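Local coordinates for protein telomere length regulator taz1 (Schizosaccharomyces pombe, PDB 4ZMI) that binds double-stranded telomeric DNA and regulates telomere length and function in fission yeast, this chain being its helical domain, at residues I2-I5 with E6-S9; E48-G51 with K52-K56; E60-E63 with Q64-K68; L110-T114 with N115-T119. All coordinates share one frame; numbering follows the deposited sequence.

In the fold
All four contacts are local ones, made between residues close in sequence in an all-helical domain. Contacts 1 and 2 lie at the surface and deal with helix starts: a side-chain cap in 2-9, a glycine break in 48-56. Contact 3 is regular helix in the last turns of 52-68, partly buried, on the same helix that contact 2 begins, with its centre about 17 Å from that of contact 2. Contact 4, partly buried and nearest the middle of the chain, is richest in side-chain to backbone bonds, as suits a loop without the regular pairing of a helix. Contact 1 touches contact 3 through Lys7, and contact 2 touches contact 4 through Leu50 and Leu111.

Contact 1: residues I2-I5 with E6-S9; sequences IWDI and EKAS
Asp4 and Lys7 meet where the chain enters helix 5-35, Asp4 holding the N-cap position. From Asp4 CB, which lies against Lys7 CB and CD, the chain leads to CG beside the Lys7 methylenes. With CG anti to the backbone N (chi1 -171°), the carboxylate turns back over the first helical turn. There OD1 takes the capping bond from Lys7 N at 3.1 Å, nearly straight at 170° though arriving from above the carboxylate plane. OD2 meets Lys7 CD at 3.6 Å and forms a long salt bridge with Lys7 NZ at 3.7 Å. Aspartate suits the place because its short arm sets OD1 within bonding distance of a helix-start N-H.

One residue before the cap, the Trp3 indole has Ala8 CB over one face, a CH-pi contact 3.7 Å from the five-membered ring's centroid. A methyl group is small enough to lie this close, and Ala8 N still reaches Asp4 O at 2.9 Å. The indole also meets Tyr87 and Phe91, and Trp3 NE1 bonds to Tyr69 O. A cap at the positive end of the helix dipole probably favours the ionised carboxylate, and the lysine charge, at long range, would act in the same sense.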
loop_
_atom_site.group_PDB
_atom_site.type_symbol
_atom_site.label_atom_id
_atom_site.label_comp_id
_atom_site.label_asym_id
_atom_site.label_seq_id
_atom_site.Cartn_x
_atom_site.Cartn_y
_atom_site.Cartn_z
ATOM N N ILE A 2 -10.223 6.553 -13.636
ATOM C CA ILE A 2 -10.955 7.685 -13.077
ATOM C C ILE A 2 -11.683 7.274 -11.815
ATOM O O ILE A 2 -12.444 6.330 -11.809
ATOM C CB ILE A 2 -11.961 8.252 -14.074
ATOM C CG1 ILE A 2 -11.224 8.863 -15.257
ATOM C CG2 ILE A 2 -12.813 9.325 -13.420
ATOM C CD1 ILE A 2 -12.121 9.278 -16.380
ATOM N N TRP A 3 -11.420 7.979 -10.731
ATOM C CA TRP A 3 -12.049 7.676 -9.463
ATOM C C TRP A 3 -13.469 8.257 -9.584
ATOM O O TRP A 3 -13.644 9.452 -9.810
ATOM C CB TRP A 3 -11.198 8.266 -8.339
ATOM C CG TRP A 3 -11.653 7.973 -6.950
ATOM C CD1 TRP A 3 -12.661 7.139 -6.570
ATOM C CD2 TRP A 3 -11.102 8.523 -5.737
ATOM N NE1 TRP A 3 -12.764 7.128 -5.201
ATOM C CE2 TRP A 3 -11.826 7.968 -4.671
ATOM C CE3 TRP A 3 -10.070 9.416 -5.467
ATOM C CZ2 TRP A 3 -11.542 8.280 -3.341
ATOM C CZ3 TRP A 3 -9.798 9.723 -4.144
ATOM C CH2 TRP A 3 -10.526 9.155 -3.101
ATOM N N ASP A 4 -14.464 7.384 -9.477
ATOM C CA ASP A 4 -15.879 7.739 -9.459
ATOM C C ASP A 4 -16.020 8.962 -8.530
ATOM O O ASP A 4 -15.613 8.918 -7.363
ATOM C CB ASP A 4 -16.662 6.498 -9.015
ATOM C CG ASP A 4 -18.164 6.666 -9.170
ATOM O OD1 ASP A 4 -18.673 7.749 -8.853
ATOM O OD2 ASP A 4 -18.830 5.711 -9.615
ATOM N N ILE A 5 -16.591 10.047 -9.062
ATOM C CA ILE A 5 -16.560 11.345 -8.380
ATOM C C ILE A 5 -17.679 11.340 -7.358
ATOM O O ILE A 5 -17.554 11.911 -6.275
ATOM C CB ILE A 5 -16.679 12.579 -9.311
ATOM C CG1 ILE A 5 -16.380 13.867 -8.554
ATOM C CG2 ILE A 5 -18.051 12.671 -9.960
ATOM C CD1 ILE A 5 -14.993 13.947 -8.056
ATOM N N GLU A 6 -18.764 10.665 -7.704
ATOM C CA GLU A 6 -19.862 10.495 -6.783
ATOM C C GLU A 6 -19.448 9.658 -5.595
ATOM O O GLU A 6 -19.689 10.061 -4.459
ATOM C CB GLU A 6 -21.049 9.853 -7.488
ATOM C CG GLU A 6 -21.840 10.826 -8.318
ATOM C CD GLU A 6 -22.987 10.155 -9.014
ATOM O OE1 GLU A 6 -24.074 10.073 -8.406
ATOM O OE2 GLU A 6 -22.795 9.696 -10.159
ATOM N N LYS A 7 -18.817 8.505 -5.844
ATOM C CA LYS A 7 -18.344 7.645 -4.737
ATOM C C LYS A 7 -17.279 8.312 -3.889
ATOM O O LYS A 7 -17.268 8.166 -2.664
ATOM C CB LYS A 7 -17.868 6.270 -5.215
ATOM C CG LYS A 7 -19.013 5.398 -5.676
ATOM C CD LYS A 7 -18.532 4.181 -6.424
ATOM C CE LYS A 7 -19.706 3.270 -6.756
ATOM N NZ LYS A 7 -19.419 2.448 -7.960
ATOM N N ALA A 8 -16.384 9.044 -4.536
ATOM C CA ALA A 8 -15.322 9.735 -3.816
ATOM C C ALA A 8 -15.968 10.802 -2.955
ATOM O O ALA A 8 -15.535 11.068 -1.837
ATOM C CB ALA A 8 -14.353 10.362 -4.791
ATOM N N SER A 9 -17.028 11.396 -3.492
ATOM C CA SER A 9 -17.747 12.462 -2.808
ATOM C C SER A 9 -18.407 11.913 -1.561
ATOM O O SER A 9 -18.298 12.515 -0.497
ATOM C CB SER A 9 -18.795 13.103 -3.715
ATOM O OG SER A 9 -20.062 12.508 -3.480
#

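Contact 2: residues E48-G51 with K52-K56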
loop_
_atom_site.group_PDB
_atom_site.type_symbol
_atom_site.label_atom_id
_atom_site.label_comp_id
_atom_site.label_asym_id
_atom_site.label_seq_id
_atom_site.Cartn_x
_atom_site.Cartn_y
_atom_site.Cartn_z
ATOM N N GLU A 48 -4.867 -17.442 11.071
ATOM C CA GLU A 48 -5.319 -18.346 12.112
ATOM C C GLU A 48 -5.303 -17.662 13.466
ATOM O O GLU A 48 -6.253 -17.779 14.233
ATOM C CB GLU A 48 -4.445 -19.591 12.158
ATOM C CG GLU A 48 -4.424 -20.379 10.868
ATOM C CD GLU A 48 -3.426 -21.526 10.915
ATOM O OE1 GLU A 48 -2.909 -21.825 12.020
ATOM O OE2 GLU A 48 -3.153 -22.124 9.849
ATOM N N ARG A 49 -4.230 -16.941 13.766
ATOM C CA ARG A 49 -4.160 -16.272 15.058
ATOM C C ARG A 49 -5.241 -15.201 15.197
ATOM O O ARG A 49 -5.796 -15.023 16.279
ATOM C CB ARG A 49 -2.765 -15.704 15.322
ATOM C CG ARG A 49 -2.664 -14.787 16.549
ATOM C CD ARG A 49 -2.986 -15.476 17.882
ATOM N NE ARG A 49 -2.706 -14.582 19.010
ATOM C CZ ARG A 49 -2.936 -14.865 20.292
ATOM N NH1 ARG A 49 -3.463 -16.032 20.642
ATOM N NH2 ARG A 49 -2.637 -13.972 21.229
ATOM N N LEU A 50 -5.560 -14.504 14.109
ATOM C CA LEU A 50 -6.587 -13.472 14.184
ATOM C C LEU A 50 -7.987 -14.048 14.467
ATOM O O LEU A 50 -8.770 -13.459 15.222
ATOM C CB LEU A 50 -6.574 -12.582 12.931
ATOM C CG LEU A 50 -5.498 -11.485 12.905
ATOM C CD1 LEU A 50 -5.368 -10.849 11.538
ATOM C CD2 LEU A 50 -5.777 -10.404 13.935
ATOM N N GLY A 51 -8.292 -15.204 13.880
ATOM C CA GLY A 51 -9.610 -15.802 14.021
ATOM C C GLY A 51 -10.435 -15.601 12.764
ATOM O O GLY A 51 -10.327 -14.562 12.110
ATOM N N LYS A 52 -11.256 -16.583 12.409
ATOM C CA LYS A 52 -11.963 -16.508 11.144
ATOM C C LYS A 52 -12.938 -15.355 11.190
ATOM O O LYS A 52 -13.028 -14.564 10.254
ATOM C CB LYS A 52 -12.676 -17.818 10.827
ATOM C CG LYS A 52 -11.724 -18.979 10.618
ATOM C CD LYS A 52 -12.347 -20.127 9.838
ATOM C CE LYS A 52 -11.260 -21.101 9.384
ATOM N NZ LYS A 52 -11.773 -22.268 8.618
ATOM N N GLU A 53 -13.642 -15.241 12.308
ATOM C CA GLU A 53 -14.659 -14.211 12.457
ATOM C C GLU A 53 -14.045 -12.818 12.462
ATOM O O GLU A 53 -14.605 -11.886 11.879
ATOM C CB GLU A 53 -15.518 -14.460 13.706
ATOM C CG GLU A 53 -16.436 -15.673 13.568
ATOM C CD GLU A 53 -17.077 -16.090 14.874
ATOM O OE1 GLU A 53 -16.503 -15.794 15.945
ATOM O OE2 GLU A 53 -18.154 -16.723 14.829
ATOM N N THR A 54 -12.889 -12.680 13.105
ATOM C CA THR A 54 -12.172 -11.420 13.041
ATOM C C THR A 54 -11.773 -11.152 11.591
ATOM O O THR A 54 -11.978 -10.057 11.081
ATOM C CB THR A 54 -10.922 -11.415 13.917
ATOM O OG1 THR A 54 -11.287 -11.679 15.277
ATOM C CG2 THR A 54 -10.220 -10.063 13.826
ATOM N N VAL A 55 -11.221 -12.170 10.934
ATOM C CA VAL A 55 -10.846 -12.071 9.530
ATOM C C VAL A 55 -12.045 -11.740 8.647
ATOM O O VAL A 55 -11.964 -10.847 7.804
ATOM C CB VAL A 55 -10.197 -13.366 9.013
ATOM C CG1 VAL A 55 -10.236 -13.410 7.497
ATOM C CG2 VAL A 55 -8.756 -13.472 9.503
ATOM N N LYS A 56 -13.150 -12.455 8.843
ATOM C CA LYS A 56 -14.322 -12.270 8.005
ATOM C C LYS A 56 -14.795 -10.845 8.141
ATOM O O LYS A 56 -15.128 -10.189 7.155
ATOM C CB LYS A 56 -15.447 -13.218 8.398
ATOM C CG LYS A 56 -16.609 -13.210 7.408
ATOM C CD LYS A 56 -17.521 -14.409 7.610
ATOM C CE LYS A 56 -18.304 -14.733 6.342
ATOM N NZ LYS A 56 -19.198 -13.614 5.933
#
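Gly51 O receives the backbone N-H of Val55 at 2.8 Å, the N-H pointing almost straight at it (165°), and this bond closes the first turn of helix 52-68. One residue back, Leu50 O accepts from the hydroxyl of Thr54, OG1 standing 3.1 Å away and above the carbonyl plane. Thr54 can make this bond because its OG1 is turned beside its own backbone N (chi1 -58°), while CG2 takes the other branch toward the side chain of Leu50. An alanine here removes the hydroxyl, and the Leu50 carbonyl would probably lose its side-chain donor at the junction. Threonine suits its place: its hydroxyl bonds to the bend, and the side chain also touches Met28 of helix 5-35.

Apolar contact is lighter: Val55 CG2 reaches Leu50 CB at 4.2 Å. Leu50 itself is buried against Ile32 and Leu111. Between the helices, Gly51 has a positive phi of 104°, where a beta carbon would collide with the carbonyl oxygen of Leu50, so a residue without a side chain fits best. A positive-phi glycine directly after one helix, serving as N-cap of the next, is a familiar way to break and redirect a helix, here between 43-50 and 52-68.

Contact 3: residues E60-E63 with Q64-K68; sequences EFNE and QLTTK
Backbone bonds join Glu60-Glu63 to Gln64-Lys68 in the regular i to i+4 pattern of an alpha helix. Gln64 N donates to Glu60 O, Leu65 N to Phe61 O, Thr66 N to Asn62 O at 2.9 Å and Thr67 N to Glu63 O, also at 2.9 Å. Leu65 CB lies close to the same backbone, 3.4 Å from both Phe61 O and Asn62 O.

Two threonine hydroxyls add a second, weak set. Thr66 OG1 donates to Asn62 O at 3.1 Å and Thr67 OG1 to Glu63 O at 3.3 Å, so each of these carbonyls takes a main-chain and a side-chain donor from the same residue. In Thr67 the first torsion (chi1 -64°) holds OG1 beside the backbone N and aims it back along the helix, and Thr66 is turned likewise. A short hydroxyl side chain suits such a place, since it can fold back to the carbonyl four residues earlier.

Polar side chains come near these hydroxyls at longer range. Glu63, bent at its second torsion (chi2 85°), brings OE2 to 3.6 Å from Thr67 OG1, and Asn62 OD1 stays 4.0 Å from Thr66 OG1.

Apolar packing involves neighbouring helices. Leu65 packs on Ile18 and Ile101. Phe61 meets Phe104 edge-to-face and touches Ile18 and Met21 of helix 5-35.

The chemistry therefore divides round the helix: Phe61 and Leu65 pack on helices 5-35 and 95-107, with Asn62 at the 95-107 side, and the extra donors at Thr66 and Thr67 share carbonyls already satisfied by the backbone.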
loop_
_atom_site.group_PDB
_atom_site.type_symbol
_atom_site.label_atom_id
_atom_site.label_comp_id
_atom_site.label_asym_id
_atom_site.label_seq_id
_atom_site.Cartn_x
_atom_site.Cartn_y
_atom_site.Cartn_z
ATOM N N GLU A 60 -15.027 -7.903 5.290
ATOM C CA GLU A 60 -16.314 -7.249 5.015
ATOM C C GLU A 60 -16.201 -5.728 5.113
ATOM O O GLU A 60 -16.744 -5.006 4.276
ATOM C CB GLU A 60 -17.459 -7.773 5.905
ATOM C CG GLU A 60 -17.463 -7.221 7.328
ATOM C CD GLU A 60 -18.726 -7.544 8.089
ATOM O OE1 GLU A 60 -19.817 -7.364 7.510
ATOM O OE2 GLU A 60 -18.627 -7.972 9.262
ATOM N N PHE A 61 -15.490 -5.237 6.123
ATOM C CA PHE A 61 -15.292 -3.805 6.240
ATOM C C PHE A 61 -14.514 -3.266 5.033
ATOM O O PHE A 61 -14.846 -2.205 4.498
ATOM C CB PHE A 61 -14.564 -3.477 7.529
ATOM C CG PHE A 61 -14.276 -2.017 7.705
ATOM C CD1 PHE A 61 -15.291 -1.135 8.020
ATOM C CD2 PHE A 61 -12.989 -1.530 7.574
ATOM C CE1 PHE A 61 -15.027 0.207 8.192
ATOM C CE2 PHE A 61 -12.718 -0.188 7.747
ATOM C CZ PHE A 61 -13.736 0.681 8.055
ATOM N N ASN A 62 -13.496 -4.010 4.599
ATOM C CA ASN A 62 -12.700 -3.619 3.440
ATOM C C ASN A 62 -13.499 -3.667 2.164
ATOM O O ASN A 62 -13.316 -2.847 1.283
ATOM C CB ASN A 62 -11.477 -4.523 3.301
ATOM C CG ASN A 62 -10.713 -4.279 2.028
ATOM O OD1 ASN A 62 -10.855 -5.022 1.059
ATOM N ND2 ASN A 62 -9.876 -3.248 2.025
ATOM N N GLU A 63 -14.379 -4.651 2.069
ATOM C CA GLU A 63 -15.290 -4.764 0.947
ATOM C C GLU A 63 -16.214 -3.544 0.811
ATOM O O GLU A 63 -16.353 -3.007 -0.290
ATOM C CB GLU A 63 -16.133 -6.026 1.077
ATOM C CG GLU A 63 -17.189 -6.164 0.001
ATOM C CD GLU A 63 -16.639 -6.791 -1.253
ATOM O OE1 GLU A 63 -15.493 -7.291 -1.200
ATOM O OE2 GLU A 63 -17.352 -6.785 -2.281
ATOM N N GLN A 64 -16.848 -3.119 1.908
ATOM C CA GLN A 64 -17.748 -1.958 1.866
ATOM C C GLN A 64 -16.943 -0.740 1.454
ATOM O O GLN A 64 -17.341 -0.002 0.557
ATOM C CB GLN A 64 -18.448 -1.692 3.217
ATOM C CG GLN A 64 -19.430 -0.479 3.190
ATOM C CD GLN A 64 -19.663 0.185 4.557
ATOM O OE1 GLN A 64 -19.378 -0.398 5.606
ATOM N NE2 GLN A 64 -20.178 1.416 4.540
ATOM N N LEU A 65 -15.803 -0.552 2.112
ATOM C CA LEU A 65 -14.893 0.548 1.816
ATOM C C LEU A 65 -14.611 0.621 0.319
ATOM O O LEU A 65 -14.793 1.656 -0.321
ATOM C CB LEU A 65 -13.586 0.328 2.572
ATOM C CG LEU A 65 -12.514 1.409 2.528
ATOM C CD1 LEU A 65 -13.047 2.707 3.070
ATOM C CD2 LEU A 65 -11.339 0.952 3.356
ATOM N N THR A 66 -14.206 -0.515 -0.226
ATOM C CA THR A 66 -13.812 -0.646 -1.620
ATOM C C THR A 66 -14.958 -0.402 -2.599
ATOM O O THR A 66 -14.805 0.340 -3.562
ATOM C CB THR A 66 -13.223 -2.036 -1.844
ATOM O OG1 THR A 66 -11.872 -2.052 -1.360
ATOM C CG2 THR A 66 -13.248 -2.413 -3.308
ATOM N N THR A 67 -16.099 -1.034 -2.352
ATOM C CA THR A 67 -17.241 -0.940 -3.255
ATOM C C THR A 67 -17.966 0.384 -3.108
ATOM O O THR A 67 -18.282 1.042 -4.098
ATOM C CB THR A 67 -18.246 -2.078 -3.025
ATOM O OG1 THR A 67 -17.620 -3.332 -3.329
ATOM C CG2 THR A 67 -19.463 -1.901 -3.934
ATOM N N LYS A 68 -18.231 0.775 -1.868
ATOM C CA LYS A 68 -18.993 1.996 -1.625
ATOM C C LYS A 68 -18.224 3.240 -2.065
ATOM O O LYS A 68 -18.794 4.115 -2.708
ATOM C CB LYS A 68 -19.411 2.117 -0.155
ATOM C CG LYS A 68 -20.209 3.367 0.151
ATOM C CD LYS A 68 -20.769 3.342 1.560
ATOM C CE LYS A 68 -21.640 4.561 1.812
ATOM N NZ LYS A 68 -22.354 4.471 3.113
#

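Contact 4: residues L110-T114 with N115-T119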
loop_
_atom_site.group_PDB
_atom_site.type_symbol
_atom_site.label_atom_id
_atom_site.label_comp_id
_atom_site.label_asym_id
_atom_site.label_seq_id
_atom_site.Cartn_x
_atom_site.Cartn_y
_atom_site.Cartn_z
ATOM N N LEU A 110 -1.395 -7.821 4.579
ATOM C CA LEU A 110 -0.414 -8.756 5.140
ATOM C C LEU A 110 -0.996 -10.147 5.260
ATOM O O LEU A 110 -0.270 -11.109 5.514
ATOM C CB LEU A 110 0.020 -8.300 6.525
ATOM C CG LEU A 110 0.804 -6.999 6.527
ATOM C CD1 LEU A 110 0.879 -6.439 7.935
ATOM C CD2 LEU A 110 2.194 -7.221 5.913
ATOM N N LEU A 111 -2.313 -10.245 5.101
ATOM C CA LEU A 111 -3.014 -11.519 5.209
ATOM C C LEU A 111 -3.059 -12.273 3.879
ATOM O O LEU A 111 -3.562 -13.391 3.809
ATOM C CB LEU A 111 -4.433 -11.302 5.751
ATOM C CG LEU A 111 -4.529 -10.686 7.152
ATOM C CD1 LEU A 111 -5.969 -10.486 7.590
ATOM C CD2 LEU A 111 -3.775 -11.553 8.165
ATOM N N ASP A 112 -2.542 -11.657 2.820
ATOM C CA ASP A 112 -2.596 -12.255 1.484
ATOM C C ASP A 112 -1.624 -13.430 1.385
ATOM O O ASP A 112 -0.437 -13.236 1.154
ATOM C CB ASP A 112 -2.271 -11.191 0.423
ATOM C CG ASP A 112 -2.027 -11.783 -0.952
ATOM O OD1 ASP A 112 -2.440 -12.936 -1.203
ATOM O OD2 ASP A 112 -1.408 -11.091 -1.788
ATOM N N ASN A 113 -2.125 -14.653 1.520
ATOM C CA ASN A 113 -1.234 -15.813 1.467
ATOM C C ASN A 113 -0.699 -16.175 0.077
ATOM O O ASN A 113 -0.084 -17.219 -0.082
ATOM C CB ASN A 113 -1.845 -17.038 2.175
ATOM C CG ASN A 113 -2.985 -17.677 1.398
ATOM O OD1 ASN A 113 -2.960 -17.758 0.168
ATOM N ND2 ASN A 113 -3.994 -18.152 2.124
ATOM N N THR A 114 -0.936 -15.332 -0.930
ATOM C CA THR A 114 -0.295 -15.541 -2.226
ATOM C C THR A 114 1.005 -14.734 -2.291
ATOM O O THR A 114 1.799 -14.880 -3.224
ATOM C CB THR A 114 -1.181 -15.088 -3.387
ATOM O OG1 THR A 114 -1.478 -13.693 -3.241
ATOM C CG2 THR A 114 -2.488 -15.889 -3.438
ATOM N N ASN A 115 1.204 -13.874 -1.296
ATOM C CA ASN A 115 2.365 -12.988 -1.244
ATOM C C ASN A 115 2.443 -11.953 -2.389
ATOM O O ASN A 115 3.512 -11.389 -2.663
ATOM C CB ASN A 115 3.659 -13.810 -1.168
ATOM C CG ASN A 115 3.693 -14.725 0.043
ATOM O OD1 ASN A 115 3.239 -14.356 1.117
ATOM N ND2 ASN A 115 4.220 -15.926 -0.132
ATOM N N LYS A 116 1.324 -11.709 -3.069
ATOM C CA LYS A 116 1.284 -10.652 -4.091
ATOM C C LYS A 116 1.277 -9.252 -3.475
ATOM O O LYS A 116 1.822 -8.311 -4.042
ATOM C CB LYS A 116 0.070 -10.823 -5.012
ATOM C CG LYS A 116 0.220 -11.947 -6.027
ATOM C CD LYS A 116 -1.067 -12.069 -6.841
ATOM C CE LYS A 116 -0.966 -13.153 -7.896
ATOM N NZ LYS A 116 -2.246 -13.334 -8.639
ATOM N N HIS A 117 0.659 -9.131 -2.309
ATOM C CA HIS A 117 0.528 -7.862 -1.604
ATOM C C HIS A 117 0.260 -6.672 -2.534
ATOM O O HIS A 117 0.986 -5.680 -2.517
ATOM C CB HIS A 117 1.751 -7.624 -0.733
ATOM C CG HIS A 117 2.099 -8.793 0.141
ATOM N ND1 HIS A 117 1.266 -9.237 1.150
ATOM C CD2 HIS A 117 3.174 -9.612 0.151
ATOM C CE1 HIS A 117 1.828 -10.279 1.747
ATOM N NE2 HIS A 117 2.982 -10.528 1.160
ATOM N N LEU A 118 -0.777 -6.791 -3.355
ATOM C CA LEU A 118 -1.133 -5.722 -4.292
ATOM C C LEU A 118 -1.344 -4.407 -3.580
ATOM O O LEU A 118 -0.957 -3.375 -4.096
ATOM C CB LEU A 118 -2.387 -6.076 -5.087
ATOM C CG LEU A 118 -2.288 -7.368 -5.886
ATOM C CD1 LEU A 118 -3.626 -7.646 -6.558
ATOM C CD2 LEU A 118 -1.178 -7.240 -6.898
ATOM N N THR A 119 -1.939 -4.432 -2.388
ATOM C CA THR A 119 -2.286 -3.163 -1.726
ATOM C C THR A 119 -1.064 -2.487 -1.137
ATOM O O THR A 119 -0.923 -1.270 -1.195
ATOM C CB THR A 119 -3.303 -3.346 -0.608
ATOM O OG1 THR A 119 -4.391 -4.132 -1.087
ATOM C CG2 THR A 119 -3.827 -2.004 -0.138
HETATM O O HOH W 1 -2.836 -8.469 -2.014
#
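An Asx turn joined to a type I beta turn shapes the loop ahead of helix 118-130, and Asp112 reaches across it to His117. Asp112 CG is anti to the backbone N (chi1 168°), which lays the carboxylate over the turn with its two oxygens serving different ends. OD2 accepts from His117 N at 2.9 Å, on its anti side and only 18° out of the carboxylate plane; a water that donates to OD2 also accepts from Leu118 N. OD1 accepts from Thr114 N at 2.8 Å, from above the carboxylate plane, and that bond defines the Asx turn. Aspartate suits the position because two oxygens on a short arm can accept from N-H groups both within the turn and beyond it.

The beta turn runs from Asp112 to Asn115 and is closed by Asn115 N donating to Asp112 O at 3.0 Å. Asn115, the fourth residue of the turn, has positive phi (64°), a conformation that asparagine tolerates better than most residues, and its ND2 is bonded to Thr155 OG1. Thr114 OG1 receives a weak bond from Lys116 N at 3.4 Å. With an alanine in place of Asp112, the N-H groups of Thr114 and His117 would probably be left without their carboxylate acceptors.

His117, the N-cap residue, is buried, and both its ring nitrogens are engaged: ND1 with Asp109 O and NE2 with Arg151 NE. Its CE1 lies 3.8 Å from Asp112 O and 4.3 Å from Leu110 CA, both approaching the ring obliquely, while Leu110 sends its side chain to Phe217 and Val221 of helix 214-229.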